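Local coordinates for fimbrin (Schizosaccharomyces pombe, PDB 1RT8), which binds and crosslinks actin filaments, associating with actin structures that develop and maintain cell polarity and taking part in cytokinesis, at residues 96-107 and 119-130. Sequence-based numbering, arbitrary orientation.
Sequences AKAMGGISITNI and LILGLVWQIIRR. With SO4 (sulfate ion), chain C.
Ile102, Ile104 and Ile107 lean from the loop that follows helix 82-99 onto helix 117-131, within the all-helical first calponin-homology domain of fimbrin's first actin-binding region. Gly100 and Gly101 turn the chain out of the helix at positive phi; at Gly100 a side chain would also collide with the preceding carbonyl. Ile102 slides antiparallel past Gln126, its CG2 3.6 Å from Gln126 CB, while CD1 lies over the backbone between Gln126 O and Ile127 CA. Leu123 spreads its fork toward the loop, each methyl meeting a different isoleucine: CD1 comes to 3.4 Å of Ile104 CG2, a tightness doubtful because Ile104 is poorly ordered, and CD2 meets Ile107 CD1 at 3.7 Å. Ile107 reaches it because CG1 stands anti to the backbone N (chi1 -168°) and the extended chain runs alongside Leu119 CB; two branched apolar residues thus fill the buried seam.

Arg130 bends at chi2 (60°), carrying its NE to Met99 O in a 3.2 Å hydrogen bond from above the carbonyl plane, with Gly100 O at the guanidinium edge, 3.2 Å from Arg130 CD. Arginine suits the place, its apolar CG packing on Met99 CE while NE serves the helix-end carbonyl. A leucine here would probably leave Met99 O without its donor and Gly100 O without this polar edge. Arg129 instead runs extended to its salt-bridge partner Glu163 and weakly grips O1 of a sulfate, probably from the crystallisation liquor, through NH1 and NH2. A water accepts from Arg129 NH1 at 2.8 Å and sits 2.7 Å from Gly101 O, to which it can donate.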
loop_
_atom_site.group_PDB
_atom_site.type_symbol
_atom_site.label_atom_id
_atom_site.label_comp_id
_atom_site.label_asym_id
_atom_site.label_seq_id
_atom_site.Cartn_x
_atom_site.Cartn_y
_atom_site.Cartn_z
ATOM N N ALA A 96 -0.374 7.261 0.851
ATOM C CA ALA A 96 -0.134 6.152 1.774
ATOM C C ALA A 96 -1.293 5.161 1.753
ATOM O O ALA A 96 -1.080 3.956 1.780
ATOM C CB ALA A 96 0.081 6.685 3.191
ATOM N N LYS A 97 -2.515 5.675 1.695
ATOM C CA LYS A 97 -3.701 4.825 1.665
ATOM C C LYS A 97 -3.783 3.929 0.439
ATOM O O LYS A 97 -4.427 2.885 0.493
ATOM C CB LYS A 97 -4.982 5.667 1.709
ATOM C CG LYS A 97 -5.329 6.241 3.057
ATOM C CD LYS A 97 -6.692 6.918 3.005
ATOM C CE LYS A 97 -7.151 7.319 4.403
ATOM N NZ LYS A 97 -8.464 8.026 4.376
ATOM N N ALA A 98 -3.136 4.331 -0.655
ATOM C CA ALA A 98 -3.190 3.562 -1.901
ATOM C C ALA A 98 -1.963 2.728 -2.246
ATOM O O ALA A 98 -1.914 2.102 -3.302
ATOM C CB ALA A 98 -3.494 4.495 -3.058
ATOM N N MET A 99 -0.973 2.716 -1.370
ATOM C CA MET A 99 0.239 1.957 -1.632
ATOM C C MET A 99 0.070 0.467 -1.391
ATOM O O MET A 99 0.749 -0.352 -2.011
ATOM C CB MET A 99 1.374 2.500 -0.770
ATOM C CG MET A 99 1.765 3.910 -1.157
ATOM S SD MET A 99 2.743 4.710 0.087
ATOM C CE MET A 99 4.293 3.821 -0.086
ATOM N N GLY A 100 -0.842 0.122 -0.493
ATOM C CA GLY A 100 -1.066 -1.272 -0.171
ATOM C C GLY A 100 -0.172 -1.667 0.984
ATOM O O GLY A 100 0.939 -1.153 1.115
ATOM N N GLY A 101 -0.655 -2.573 1.827
ATOM C CA GLY A 101 0.134 -3.015 2.961
ATOM C C GLY A 101 0.271 -1.984 4.069
ATOM O O GLY A 101 0.903 -2.249 5.089
ATOM N N ILE A 102 -0.310 -0.806 3.875
ATOM C CA ILE A 102 -0.236 0.247 4.884
ATOM C C ILE A 102 -1.621 0.528 5.449
ATOM O O ILE A 102 -2.612 0.491 4.722
ATOM C CB ILE A 102 0.317 1.567 4.290
ATOM C CG1 ILE A 102 1.771 1.377 3.849
ATOM C CG2 ILE A 102 0.210 2.689 5.320
ATOM C CD1 ILE A 102 2.386 2.619 3.236
ATOM N N SER A 103 -1.688 0.803 6.747
ATOM C CA SER A 103 -2.963 1.111 7.378
ATOM C C SER A 103 -2.870 2.480 8.046
ATOM O O SER A 103 -2.145 2.654 9.028
ATOM C CB SER A 103 -3.326 0.042 8.413
ATOM O OG SER A 103 -4.667 0.197 8.850
ATOM N N ILE A 104 -3.592 3.457 7.500
ATOM C CA ILE A 104 -3.575 4.803 8.057
ATOM C C ILE A 104 -4.977 5.390 8.196
ATOM O O ILE A 104 -5.489 6.060 7.297
ATOM C CB ILE A 104 -2.704 5.764 7.205
ATOM C CG1 ILE A 104 -3.328 5.985 5.829
ATOM C CG2 ILE A 104 -1.310 5.187 7.034
ATOM C CD1 ILE A 104 -2.910 7.294 5.187
ATOM N N THR A 105 -5.590 5.131 9.343
ATOM C CA THR A 105 -6.926 5.624 9.633
ATOM C C THR A 105 -6.803 6.575 10.817
ATOM O O THR A 105 -7.402 7.651 10.850
ATOM C CB THR A 105 -7.870 4.465 10.028
ATOM O OG1 THR A 105 -7.873 3.463 8.994
ATOM C CG2 THR A 105 -9.282 4.989 10.251
ATOM N N ASN A 106 -6.002 6.163 11.788
ATOM C CA ASN A 106 -5.795 6.955 12.985
ATOM C C ASN A 106 -4.975 8.225 12.723
ATOM O O ASN A 106 -4.749 9.014 13.643
ATOM C CB ASN A 106 -5.104 6.100 14.047
ATOM C CG ASN A 106 -5.338 6.614 15.452
ATOM O OD1 ASN A 106 -4.822 6.056 16.422
ATOM N ND2 ASN A 106 -6.124 7.680 15.570
ATOM N N ILE A 107 -4.537 8.433 11.479
ATOM C CA ILE A 107 -3.741 9.621 11.170
ATOM C C ILE A 107 -4.319 10.491 10.050
ATOM O O ILE A 107 -4.695 9.995 8.991
ATOM C CB ILE A 107 -2.274 9.235 10.824
ATOM C CG1 ILE A 107 -1.398 10.494 10.804
ATOM C CG2 ILE A 107 -2.227 8.505 9.488
ATOM C CD1 ILE A 107 0.085 10.222 10.664
ATOM N N LEU A 119 1.640 8.623 15.963
ATOM C CA LEU A 119 1.006 8.542 14.657
ATOM C C LEU A 119 2.047 8.686 13.545
ATOM O O LEU A 119 2.085 7.881 12.618
ATOM C CB LEU A 119 -0.070 9.625 14.541
ATOM C CG LEU A 119 -1.322 9.361 15.385
ATOM C CD1 LEU A 119 -2.140 10.623 15.547
ATOM C CD2 LEU A 119 -2.139 8.270 14.728
ATOM N N ILE A 120 2.902 9.697 13.640
ATOM C CA ILE A 120 3.935 9.901 12.626
ATOM C C ILE A 120 4.907 8.712 12.546
ATOM O O ILE A 120 5.176 8.191 11.463
ATOM C CB ILE A 120 4.735 11.191 12.907
ATOM C CG1 ILE A 120 3.916 12.406 12.455
ATOM C CG2 ILE A 120 6.092 11.143 12.201
ATOM C CD1 ILE A 120 4.582 13.741 12.750
ATOM N N LEU A 121 5.436 8.286 13.690
ATOM C CA LEU A 121 6.371 7.161 13.689
ATOM C C LEU A 121 5.651 5.898 13.212
ATOM O O LEU A 121 6.250 5.031 12.574
ATOM C CB LEU A 121 6.963 6.950 15.089
ATOM C CG LEU A 121 8.334 6.251 15.105
ATOM C CD1 LEU A 121 9.314 7.014 14.218
ATOM C CD2 LEU A 121 8.868 6.161 16.528
ATOM N N GLY A 122 4.360 5.804 13.519
ATOM C CA GLY A 122 3.581 4.660 13.087
ATOM C C GLY A 122 3.510 4.639 11.570
ATOM O O GLY A 122 3.681 3.595 10.941
ATOM N N LEU A 123 3.260 5.804 10.981
ATOM C CA LEU A 123 3.173 5.944 9.535
ATOM C C LEU A 123 4.553 5.756 8.889
ATOM O O LEU A 123 4.679 5.202 7.790
ATOM C CB LEU A 123 2.605 7.319 9.193
ATOM C CG LEU A 123 2.530 7.727 7.724
ATOM C CD1 LEU A 123 1.746 6.708 6.917
ATOM C CD2 LEU A 123 1.875 9.093 7.641
ATOM N N VAL A 124 5.592 6.210 9.580
ATOM C CA VAL A 124 6.950 6.062 9.070
ATOM C C VAL A 124 7.281 4.584 8.905
ATOM O O VAL A 124 7.802 4.159 7.865
ATOM C CB VAL A 124 7.982 6.725 10.024
ATOM C CG1 VAL A 124 9.385 6.143 9.789
ATOM C CG2 VAL A 124 8.007 8.223 9.769
ATOM N N TRP A 125 6.968 3.797 9.929
ATOM C CA TRP A 125 7.234 2.367 9.882
ATOM C C TRP A 125 6.440 1.698 8.759
ATOM O O TRP A 125 6.989 0.872 8.014
ATOM C CB TRP A 125 6.909 1.714 11.236
ATOM C CG TRP A 125 6.834 0.218 11.167
ATOM C CD1 TRP A 125 5.759 -0.558 11.471
ATOM C CD2 TRP A 125 7.854 -0.676 10.691
ATOM N NE1 TRP A 125 6.037 -1.881 11.212
ATOM C CE2 TRP A 125 7.316 -1.981 10.730
ATOM C CE3 TRP A 125 9.163 -0.499 10.232
ATOM C CZ2 TRP A 125 8.043 -3.104 10.326
ATOM C CZ3 TRP A 125 9.890 -1.621 9.829
ATOM C CH2 TRP A 125 9.323 -2.904 9.880
ATOM N N GLN A 126 5.166 2.057 8.610
ATOM C CA GLN A 126 4.371 1.442 7.551
ATOM C C GLN A 126 4.992 1.730 6.188
ATOM O O GLN A 126 5.058 0.841 5.328
ATOM C CB GLN A 126 2.922 1.945 7.580
ATOM C CG GLN A 126 2.102 1.476 8.790
ATOM C CD GLN A 126 1.989 -0.047 8.883
ATOM O OE1 GLN A 126 1.699 -0.728 7.893
ATOM N NE2 GLN A 126 2.209 -0.583 10.081
ATOM N N ILE A 127 5.451 2.967 5.991
ATOM C CA ILE A 127 6.079 3.337 4.719
ATOM C C ILE A 127 7.380 2.550 4.504
ATOM O O ILE A 127 7.600 2.004 3.418
ATOM C CB ILE A 127 6.361 4.861 4.642
ATOM C CG1 ILE A 127 5.034 5.631 4.703
ATOM C CG2 ILE A 127 7.069 5.213 3.335
ATOM C CD1 ILE A 127 5.181 7.145 4.660
ATOM N N ILE A 128 8.223 2.479 5.536
ATOM C CA ILE A 128 9.493 1.752 5.460
ATOM C C ILE A 128 9.258 0.272 5.196
ATOM O O ILE A 128 9.957 -0.343 4.384
ATOM C CB ILE A 128 10.310 1.874 6.764
ATOM C CG1 ILE A 128 10.865 3.294 6.913
ATOM C CG2 ILE A 128 11.466 0.863 6.755
ATOM C CD1 ILE A 128 11.647 3.500 8.192
ATOM N N ARG A 129 8.280 -0.297 5.898
ATOM C CA ARG A 129 7.937 -1.706 5.745
ATOM C C ARG A 129 7.463 -2.011 4.333
ATOM O O ARG A 129 7.846 -3.023 3.758
ATOM C CB ARG A 129 6.857 -2.094 6.759
ATOM C CG ARG A 129 6.236 -3.471 6.547
ATOM C CD ARG A 129 5.329 -3.837 7.722
ATOM N NE ARG A 129 4.652 -5.117 7.543
ATOM C CZ ARG A 129 3.676 -5.330 6.667
ATOM N NH1 ARG A 129 3.256 -4.344 5.883
ATOM N NH2 ARG A 129 3.110 -6.527 6.581
ATOM N N ARG A 130 6.634 -1.134 3.773
ATOM C CA ARG A 130 6.124 -1.330 2.427
ATOM C C ARG A 130 7.245 -1.354 1.384
ATOM O O ARG A 130 7.126 -2.017 0.357
ATOM C CB ARG A 130 5.114 -0.227 2.078
ATOM C CG ARG A 130 4.649 -0.215 0.609
ATOM C CD ARG A 130 3.964 -1.519 0.219
ATOM N NE ARG A 130 3.591 -1.550 -1.197
ATOM C CZ ARG A 130 4.457 -1.628 -2.207
ATOM N NH1 ARG A 130 5.765 -1.689 -1.976
ATOM N NH2 ARG A 130 4.015 -1.634 -3.458
HETATM S S SO4 C . -0.400 -6.521 4.869
HETATM O O1 SO4 C . 0.449 -5.439 5.727
HETATM O O2 SO4 C . 0.445 -6.825 3.730
HETATM O O3 SO4 C . -0.670 -7.567 5.604
HETATM O O4 SO4 C . -1.537 -5.757 4.428
HETATM O O HOH W 1 3.401 -1.560 5.675
#